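Long-range contacts in lactate utilization protein C (Deinococcus radiodurans, PDB 2G40), which may function in the utilization of L-lactate, as a homodimeric member of the LutC/YkgG family: residues A[92-97]-A[109-114]; A[120-125]-A[153-158]; A[54-59]-A[171-176]. One frame throughout, in Å; residues are numbered along the deposited sequence.

In the fold
Backbone pairing at a sheet border and side-chain packing between elements build this chain in different ways. Interaction 1 is the hydrogen-bonded join of strands 92-94 and 109-111 at one border of the parallel sheet, and it runs from buried valine and isoleucine to exposed arginine and aspartate. Interaction 2, buried and almost wholly apolar, sets helix 119-124 against a loop that reaches the second subunit. These two touch, Ile94 CD1 lying 3.4 Å from Leu122 CD2. Interaction 3, partly buried, lies on the opposite side of the chain's centre, about 30 Å from both between centres, and joins helix 53-66 to the mixed four-stranded sheet.

Interaction 1: A[92-97]-A[109-114]; sequences RVIVPA and DVLRDE
Strands 92-94 and 109-111 run parallel in register, Arg92 beside Asp109, Val93 beside Val110 and Ile94 beside Leu111, with their axes 31° apart. The ladder starts with Val93 N giving its hydrogen to Asp109 O at 2.9 Å. Val93 O then receives Leu111 N at 2.8 Å in a nearly straight bond (173° at the hydrogen), and Leu111 O takes Val95 N. On the face shared by Arg92, Ile94 and Leu111, Leu111 CD1 lies between Arg92 CG, 3.6 Å away, and Ile94 CG1, while Leu111 CD2 covers one face of the Arg92 guanidinium. Beyond the strands the CB of Arg112 points away from residues 92-97, but the chain bends back at chi2 (-63°), which turns CD toward Val95 O. Its NH1 binds Val95 O at 3.1 Å from above the carbonyl plane, and Val95 CB lies over one face of the guanidinium. Water 3 links NH1 to Ala97 O, and water 1 joins Val95 O to Asp113 N and Glu114 OE1. An alanine in place of Arg112 would probably cost Val95 O its side-chain donor and uncover the Val95 methyl CG1. Strand 109-111 is the outermost of the parallel sheet within this chain; strand 92-94 lies next inward and bonds on its far side to strand 127-130, where Val93 packs on Leu129 and Ile94 on Val128.

Interaction 2: A[120-125]-A[153-158]; sequences AELDRA and RALSLI
Leu122 meets Ala154, Leu155 and Ile158 through a side chain whose CG stands anti to the carbonyl carbon (chi1 -67°), with CD1 continuing the chain at chi2 171°. In the conformer of Ile158 described, one of two modelled, the branch CG2 is anti to the backbone N, while CG1 (chi1 -54°) takes the remaining branch away from helix 119-124. The setting is an alpha/beta fold built on a parallel sheet, consistent with the placing of the LUD domain in the NADP_Rossmann clan: the helix follows edge strand 109-111 and leads into strand 127-130, and residues 153-158 precede strand 161-167. Leu122 divides its contacts among its carbons. CB rests on Ile158 CG2 of that conformer at 3.6 Å; CD1 reaches Ala154 CB at 4.0 Å; CD2 meets Leu155 CD2, also at 3.6 Å, the two leucine side chains lying aslant. Leu155 leaves its backbone pointing away from the helix, and its far end returns to make that touch. In the same conformer Ile158 CG2 lies 3.8 Å from the backbone N of Asp123, so this methyl probably touches both Leu122 CB and the backbone of the next residue. A turn holds the apolar row of the loop together: Ala154 O accepts from both Leu157 N and Ile158 N. Ile94 of strand 92-94 packs on Leu122 and Leu155, carrying the contact down to the sheet. Leu157 of the second subunit also packs on Ala154, and His119 of that subunit on Ile158. At the border of the packing, water 4 lies 2.6 Å from Asp123 OD1 and 2.9 Å from Ile158 O.

Interaction 3: A[54-59]-A[171-176]; sequences AEILHQ and IVQTVR
Ile56 meets Ile171 and Gln173 from helix 53-66, and its side chain can be followed outward from a CB that points toward residues 171-176. At CB it forks. The CG2 branch, anti to the backbone N, comes to 3.6 Å from Ile171 CG2, and the two side chains run by one another in opposing senses; the same methyl lies 4.2 Å from the carbonyl oxygen of Val172. The other branch, CG1, passes 4.0 Å from Gln173 CB, and its tip CD1 comes slightly nearer to that carbon, at 3.8 Å, the side chains crossing at about a right angle. A chi2 of 171° sets CD1 anti to CA about the CB-CG1 bond, which carries the tip outward to Gln173 CB. Along the helix Leu57 adds a second touch: its CD2 meets Ile171 CD1 at 3.4 Å, closer than usual for two carbons. Ile171 is thereby gripped by two successive helix residues, one at its branch methyl and one at its tip. The glutamines beside this apolar pairing send their polar ends to other partners. Gln59 OE1 bonds to Ser137 OG and Gln173 OE1 to Leu51 N, which tie the helix and the turn after strand 171-172 to neighbouring loops. Val172, whose side chain turns away from the helix, packs on Val134 and Ile136, while its backbone bonds to Ala135 and Ser137, at strand 134-136 and just beyond it. Thr174 then occupies the N-cap position of helix 175-187. The arrangement is helix-on-sheet packing: Ile56 and Leu57 pack on the end of strand 171-172 and the turn after it, where the chain passes from an outermost strand of the mixed sheet into helix 175-187.

Interaction 1: A[92-97]-A[109-114]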
loop_
_atom_site.group_PDB
_atom_site.type_symbol
_atom_site.label_atom_id
_atom_site.label_comp_id
_atom_site.label_asym_id
_atom_site.label_seq_id
_atom_site.Cartn_x
_atom_site.Cartn_y
_atom_site.Cartn_z
ATOM N N ARG A 92 4.955 14.797 -18.523
ATOM C CA ARG A 92 3.561 14.338 -18.367
ATOM C C ARG A 92 3.400 13.773 -16.957
ATOM O O ARG A 92 3.701 12.601 -16.692
ATOM C CB ARG A 92 3.192 13.302 -19.429
ATOM C CG ARG A 92 1.742 12.891 -19.405
ATOM C CD ARG A 92 1.378 11.929 -20.568
ATOM N NE ARG A 92 0.027 12.183 -21.067
ATOM C CZ ARG A 92 -0.309 13.212 -21.849
ATOM N NH1 ARG A 92 0.594 14.119 -22.228
ATOM N NH2 ARG A 92 -1.570 13.347 -22.242
ATOM N N VAL A 93 2.955 14.635 -16.050
ATOM C CA VAL A 93 2.970 14.344 -14.617
ATOM C C VAL A 93 1.554 14.348 -14.047
ATOM O O VAL A 93 0.796 15.316 -14.226
ATOM C CB VAL A 93 3.881 15.353 -13.838
ATOM C CG1 VAL A 93 3.456 16.819 -14.079
ATOM C CG2 VAL A 93 3.907 15.007 -12.365
ATOM N N ILE A 94 1.218 13.268 -13.340
ATOM C CA ILE A 94 -0.069 13.141 -12.657
ATOM C C ILE A 94 -0.014 13.921 -11.364
ATOM O O ILE A 94 0.888 13.706 -10.567
ATOM C CB ILE A 94 -0.366 11.679 -12.330
ATOM C CG1 ILE A 94 -0.508 10.870 -13.604
ATOM C CG2 ILE A 94 -1.643 11.544 -11.498
ATOM C CD1 ILE A 94 -0.157 9.388 -13.395
ATOM N N VAL A 95 -0.972 14.818 -11.163
ATOM C CA VAL A 95 -0.952 15.735 -10.034
ATOM C C VAL A 95 -2.247 15.569 -9.250
ATOM O O VAL A 95 -3.304 15.982 -9.712
ATOM C CB VAL A 95 -0.768 17.206 -10.506
ATOM C CG1 VAL A 95 -0.703 18.170 -9.326
ATOM C CG2 VAL A 95 0.521 17.331 -11.305
ATOM N N PRO A 96 -2.171 14.929 -8.076
ATOM C CA PRO A 96 -3.318 14.857 -7.176
ATOM C C PRO A 96 -3.872 16.239 -6.840
ATOM O O PRO A 96 -3.131 17.219 -6.757
ATOM C CB PRO A 96 -2.730 14.229 -5.914
ATOM C CG PRO A 96 -1.570 13.419 -6.407
ATOM C CD PRO A 96 -1.004 14.230 -7.521
ATOM N N ALA A 97 -5.185 16.292 -6.649
ATOM C CA ALA A 97 -5.935 17.536 -6.487
ATOM C C ALA A 97 -5.405 18.419 -5.353
ATOM O O ALA A 97 -5.487 19.652 -5.410
ATOM C CB ALA A 97 -7.446 17.202 -6.270
ATOM N N ASP A 109 3.191 18.988 -18.193
ATOM C CA ASP A 109 1.973 18.470 -18.792
ATOM C C ASP A 109 1.202 17.794 -17.661
ATOM O O ASP A 109 1.371 16.604 -17.369
ATOM C CB ASP A 109 2.289 17.517 -19.953
ATOM C CG ASP A 109 3.020 18.207 -21.093
ATOM O OD1 ASP A 109 3.050 19.459 -21.121
ATOM O OD2 ASP A 109 3.566 17.489 -21.960
ATOM N N VAL A 110 0.374 18.595 -16.996
ATOM C CA VAL A 110 -0.360 18.163 -15.807
ATOM C C VAL A 110 -1.534 17.264 -16.203
ATOM O O VAL A 110 -2.390 17.678 -16.988
ATOM C CB VAL A 110 -0.859 19.396 -14.995
ATOM C CG1 VAL A 110 -1.701 18.994 -13.814
ATOM C CG2 VAL A 110 0.340 20.220 -14.541
ATOM N N LEU A 111 -1.549 16.039 -15.665
ATOM C CA LEU A 111 -2.699 15.154 -15.722
ATOM C C LEU A 111 -3.401 15.158 -14.392
ATOM O O LEU A 111 -2.793 14.981 -13.347
ATOM C CB LEU A 111 -2.302 13.701 -16.018
ATOM C CG LEU A 111 -1.540 13.409 -17.305
ATOM C CD1 LEU A 111 -0.967 11.992 -17.287
ATOM C CD2 LEU A 111 -2.447 13.626 -18.491
ATOM N N ARG A 112 -4.711 15.307 -14.442
ATOM C CA ARG A 112 -5.523 15.278 -13.254
ATOM C C ARG A 112 -6.314 13.984 -13.254
ATOM O O ARG A 112 -6.577 13.394 -14.311
ATOM C CB ARG A 112 -6.448 16.491 -13.201
ATOM C CG ARG A 112 -5.709 17.822 -13.133
ATOM C CD ARG A 112 -4.897 17.929 -11.862
ATOM N NE ARG A 112 -4.452 19.290 -11.671
ATOM C CZ ARG A 112 -3.973 19.780 -10.533
ATOM N NH1 ARG A 112 -3.828 18.999 -9.470
ATOM N NH2 ARG A 112 -3.612 21.054 -10.474
ATOM N N ASP A 113 -6.650 13.540 -12.048
ATOM C CA ASP A 113 -7.298 12.266 -11.829
ATOM C C ASP A 113 -8.790 12.424 -11.593
ATOM O O ASP A 113 -9.399 11.578 -10.955
ATOM C CB ASP A 113 -6.680 11.567 -10.621
ATOM C CG ASP A 113 -7.028 10.110 -10.579
ATOM O OD1 ASP A 113 -7.048 9.496 -11.668
ATOM O OD2 ASP A 113 -7.283 9.591 -9.465
ATOM N N GLU A 114 -9.351 13.520 -12.094
ATOM C CA GLU A 114 -10.786 13.743 -12.088
ATOM C C GLU A 114 -11.179 14.124 -13.517
ATOM O O GLU A 114 -10.790 15.196 -13.991
ATOM C CB GLU A 114 -11.141 14.868 -11.093
ATOM C CG GLU A 114 -10.833 14.568 -9.605
ATOM C CD GLU A 114 -9.370 14.799 -9.180
ATOM O OE1 GLU A 114 -8.689 15.712 -9.719
ATOM O OE2 GLU A 114 -8.904 14.071 -8.274
HETATM O O HOH W 1 -5.898 14.989 -9.856
HETATM O O HOH W 2 -6.585 13.464 -7.083
HETATM O O HOH W 3 -3.303 20.815 -7.373
#

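Interaction 2: A[120-125]-A[153-158]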
loop_
_atom_site.group_PDB
_atom_site.type_symbol
_atom_site.label_atom_id
_atom_site.label_comp_id
_atom_site.label_asym_id
_atom_site.label_seq_id
_atom_site.Cartn_x
_atom_site.Cartn_y
_atom_site.Cartn_z
ATOM N N ALA A 120 -4.283 2.708 -18.626
ATOM C CA ALA A 120 -3.467 3.060 -19.789
ATOM C C ALA A 120 -2.972 4.501 -19.696
ATOM O O ALA A 120 -1.821 4.776 -19.996
ATOM C CB ALA A 120 -4.252 2.851 -21.054
ATOM N N GLU A 121 -3.847 5.412 -19.273
ATOM C CA GLU A 121 -3.452 6.808 -19.038
ATOM C C GLU A 121 -2.382 6.891 -17.955
ATOM O O GLU A 121 -1.409 7.642 -18.072
ATOM C CB GLU A 121 -4.666 7.674 -18.678
ATOM C CG GLU A 121 -5.476 8.084 -19.920
ATOM C CD GLU A 121 -6.926 8.492 -19.642
ATOM O OE1 GLU A 121 -7.517 8.107 -18.609
ATOM O OE2 GLU A 121 -7.509 9.182 -20.509
ATOM N N LEU A 122 -2.567 6.136 -16.882
ATOM C CA LEU A 122 -1.547 6.098 -15.819
ATOM C C LEU A 122 -0.231 5.504 -16.301
ATOM O O LEU A 122 0.847 5.964 -15.933
ATOM C CB LEU A 122 -2.048 5.283 -14.640
ATOM C CG LEU A 122 -3.219 5.951 -13.940
ATOM C CD1 LEU A 122 -3.803 5.002 -12.947
ATOM C CD2 LEU A 122 -2.744 7.235 -13.282
ATOM N N ASP A 123 -0.327 4.462 -17.117
ATOM C CA ASP A 123 0.872 3.808 -17.627
ATOM C C ASP A 123 1.617 4.715 -18.608
ATOM O O ASP A 123 2.845 4.667 -18.687
ATOM C CB ASP A 123 0.506 2.475 -18.278
ATOM C CG ASP A 123 1.716 1.677 -18.662
ATOM O OD1 ASP A 123 2.557 1.430 -17.779
ATOM O OD2 ASP A 123 1.839 1.310 -19.847
ATOM N N ARG A 124 0.886 5.566 -19.325
ATOM C CA ARG A 124 1.496 6.453 -20.315
ATOM C C ARG A 124 2.054 7.754 -19.720
ATOM O O ARG A 124 2.869 8.425 -20.350
ATOM C CB ARG A 124 0.498 6.746 -21.432
ATOM C CG ARG A 124 0.356 5.554 -22.395
ATOM C CD ARG A 124 -0.909 5.622 -23.263
ATOM N N ALA A 125 1.624 8.088 -18.509
ATOM C CA ALA A 125 2.105 9.264 -17.812
ATOM C C ALA A 125 3.602 9.094 -17.571
ATOM O O ALA A 125 4.088 7.967 -17.436
ATOM C CB ALA A 125 1.349 9.426 -16.486
ATOM N N ARG A 153 -4.614 4.895 -4.577
ATOM C CA ARG A 153 -3.487 3.975 -4.601
ATOM C C ARG A 153 -2.925 3.766 -6.002
ATOM O O ARG A 153 -1.725 3.657 -6.161
ATOM C CB ARG A 153 -3.886 2.664 -3.948
ATOM C CG ARG A 153 -4.081 2.819 -2.449
ATOM C CD ARG A 153 -3.913 1.514 -1.739
ATOM N NE ARG A 153 -5.126 0.739 -1.801
ATOM C CZ ARG A 153 -5.202 -0.575 -2.028
ATOM N NH1 ARG A 153 -4.124 -1.325 -2.261
ATOM N NH2 ARG A 153 -6.400 -1.136 -2.033
ATOM N N ALA A 154 -3.789 3.761 -7.012
ATOM C CA ALA A 154 -3.340 3.490 -8.370
ATOM C C ALA A 154 -2.321 4.506 -8.860
ATOM O O ALA A 154 -1.481 4.163 -9.668
ATOM C CB ALA A 154 -4.516 3.450 -9.335
ATOM N N LEU A 155 -2.424 5.749 -8.393
ATOM C CA LEU A 155 -1.602 6.837 -8.921
ATOM C C LEU A 155 -0.133 6.671 -8.594
ATOM O O LEU A 155 0.713 7.153 -9.334
ATOM C CB LEU A 155 -2.063 8.178 -8.365
ATOM C CG LEU A 155 -3.473 8.656 -8.657
ATOM C CD1 LEU A 155 -3.573 10.134 -8.299
ATOM C CD2 LEU A 155 -3.835 8.424 -10.091
ATOM N N SER A 156 0.172 6.017 -7.486
ATOM C CA SER A 156 1.563 5.786 -7.094
ATOM C C SER A 156 1.977 4.331 -7.326
ATOM O O SER A 156 3.090 3.932 -6.989
ATOM C CB SER A 156 1.785 6.215 -5.638
ATOM O OG SER A 156 0.749 5.747 -4.780
ATOM N N LEU A 157 1.107 3.544 -7.939
ATOM C CA LEU A 157 1.456 2.178 -8.262
ATOM C C LEU A 157 1.753 1.971 -9.726
ATOM O O LEU A 157 2.672 1.250 -10.068
ATOM C CB LEU A 157 0.334 1.222 -7.867
ATOM C CG LEU A 157 0.689 -0.233 -8.223
ATOM C CD1 LEU A 157 1.816 -0.737 -7.322
ATOM C CD2 LEU A 157 -0.495 -1.134 -8.152
ATOM N N ILE A 158 0.930 2.558 -10.584
ATOM C CA ILE A 158 0.989 2.288 -12.017
ATOM C C ILE A 158 2.038 3.117 -12.776
ATOM O O ILE A 158 2.772 2.573 -13.607
ATOM C CB ILE A 158 -0.403 2.462 -12.671
ATOM C CG1 ILE A 158 -1.453 1.603 -11.944
ATOM C CG2 ILE A 158 -0.345 2.116 -14.155
ATOM C CD1 ILE A 158 -1.132 0.133 -11.906
HETATM O O HOH W 4 4.064 2.927 -16.207
#

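Interaction 3: A[54-59]-A[171-176]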
loop_
_atom_site.group_PDB
_atom_site.type_symbol
_atom_site.label_atom_id
_atom_site.label_comp_id
_atom_site.label_asym_id
_atom_site.label_seq_id
_atom_site.Cartn_x
_atom_site.Cartn_y
_atom_site.Cartn_z
ATOM N N ALA A 54 19.362 16.957 12.396
ATOM C CA ALA A 54 20.373 16.852 11.341
ATOM C C ALA A 54 20.748 15.397 11.041
ATOM O O ALA A 54 20.820 15.004 9.882
ATOM C CB ALA A 54 21.605 17.670 11.692
ATOM N N GLU A 55 20.978 14.612 12.091
ATOM C CA GLU A 55 21.285 13.182 11.970
ATOM C C GLU A 55 20.142 12.388 11.348
ATOM O O GLU A 55 20.362 11.463 10.551
ATOM C CB GLU A 55 21.603 12.610 13.335
ATOM C CG GLU A 55 22.902 13.097 13.925
ATOM C CD GLU A 55 23.057 12.726 15.380
ATOM O OE1 GLU A 55 22.068 12.760 16.141
ATOM O OE2 GLU A 55 24.198 12.409 15.779
ATOM N N ILE A 56 18.920 12.759 11.707
ATOM C CA ILE A 56 17.728 12.150 11.129
ATOM C C ILE A 56 17.662 12.400 9.612
ATOM O O ILE A 56 17.441 11.470 8.845
ATOM C CB ILE A 56 16.441 12.644 11.841
ATOM C CG1 ILE A 56 16.388 12.095 13.264
ATOM C CG2 ILE A 56 15.195 12.216 11.069
ATOM C CD1 ILE A 56 15.272 12.716 14.095
ATOM N N LEU A 57 17.843 13.655 9.195
ATOM C CA LEU A 57 17.850 14.024 7.786
ATOM C C LEU A 57 18.931 13.274 7.022
ATOM O O LEU A 57 18.688 12.706 5.945
ATOM C CB LEU A 57 18.040 15.538 7.648
ATOM C CG LEU A 57 16.778 16.340 8.001
ATOM C CD1 LEU A 57 17.067 17.819 8.080
ATOM C CD2 LEU A 57 15.663 16.071 6.999
ATOM N N HIS A 58 20.124 13.225 7.604
ATOM C CA HIS A 58 21.231 12.514 6.979
ATOM C C HIS A 58 20.961 11.027 6.901
ATOM O O HIS A 58 21.214 10.399 5.892
ATOM C CB HIS A 58 22.522 12.770 7.735
ATOM C CG HIS A 58 23.035 14.164 7.575
ATOM N ND1 HIS A 58 24.022 14.685 8.380
ATOM C CD2 HIS A 58 22.707 15.144 6.699
ATOM C CE1 HIS A 58 24.274 15.929 8.013
ATOM N NE2 HIS A 58 23.512 16.219 6.976
ATOM N N GLN A 59 20.394 10.470 7.954
ATOM C CA GLN A 59 19.997 9.063 7.930
ATOM C C GLN A 59 18.941 8.734 6.873
ATOM O O GLN A 59 19.052 7.728 6.167
ATOM C CB GLN A 59 19.504 8.665 9.318
ATOM C CG GLN A 59 19.056 7.225 9.420
ATOM C CD GLN A 59 18.696 6.885 10.821
ATOM O OE1 GLN A 59 17.684 7.346 11.351
ATOM N NE2 GLN A 59 19.513 6.081 11.437
ATOM N N ILE A 171 9.484 14.068 8.631
ATOM C CA ILE A 171 10.448 12.997 8.796
ATOM C C ILE A 171 10.636 12.736 10.293
ATOM O O ILE A 171 10.958 13.650 11.038
ATOM C CB ILE A 171 11.792 13.352 8.158
ATOM C CG1 ILE A 171 11.616 13.640 6.662
ATOM C CG2 ILE A 171 12.780 12.235 8.411
ATOM C CD1 ILE A 171 12.795 14.415 6.054
ATOM N N VAL A 172 10.420 11.500 10.718
ATOM C CA VAL A 172 10.638 11.098 12.103
ATOM C C VAL A 172 11.713 10.047 12.096
ATOM O O VAL A 172 12.035 9.489 11.049
ATOM C CB VAL A 172 9.341 10.542 12.783
ATOM C CG1 VAL A 172 8.261 11.602 12.760
ATOM C CG2 VAL A 172 8.857 9.254 12.108
ATOM N N GLN A 173 12.276 9.775 13.258
ATOM C CA GLN A 173 13.386 8.843 13.326
ATOM C C GLN A 173 12.942 7.396 13.239
ATOM O O GLN A 173 13.494 6.612 12.459
ATOM C CB GLN A 173 14.187 9.063 14.597
ATOM C CG GLN A 173 15.279 8.031 14.774
ATOM C CD GLN A 173 16.052 8.217 16.036
ATOM O OE1 GLN A 173 15.938 9.244 16.714
ATOM N NE2 GLN A 173 16.854 7.211 16.375
ATOM N N THR A 174 11.970 7.026 14.066
ATOM C CA THR A 174 11.667 5.627 14.296
ATOM C C THR A 174 10.336 5.218 13.680
ATOM O O THR A 174 9.429 6.040 13.509
ATOM C CB THR A 174 11.600 5.339 15.803
ATOM O OG1 THR A 174 10.543 6.126 16.376
ATOM C CG2 THR A 174 12.932 5.680 16.481
ATOM N N VAL A 175 10.222 3.929 13.389
ATOM C CA VAL A 175 8.975 3.339 12.928
ATOM C C VAL A 175 7.833 3.613 13.915
ATOM O O VAL A 175 6.735 3.983 13.509
ATOM C CB VAL A 175 9.152 1.824 12.669
ATOM C CG1 VAL A 175 7.822 1.157 12.426
ATOM C CG2 VAL A 175 10.066 1.590 11.473
ATOM N N ARG A 176 8.112 3.464 15.207
ATOM C CA ARG A 176 7.149 3.785 16.257
ATOM C C ARG A 176 6.524 5.172 16.084
ATOM O O ARG A 176 5.304 5.321 16.138
ATOM C CB ARG A 176 7.819 3.677 17.626
#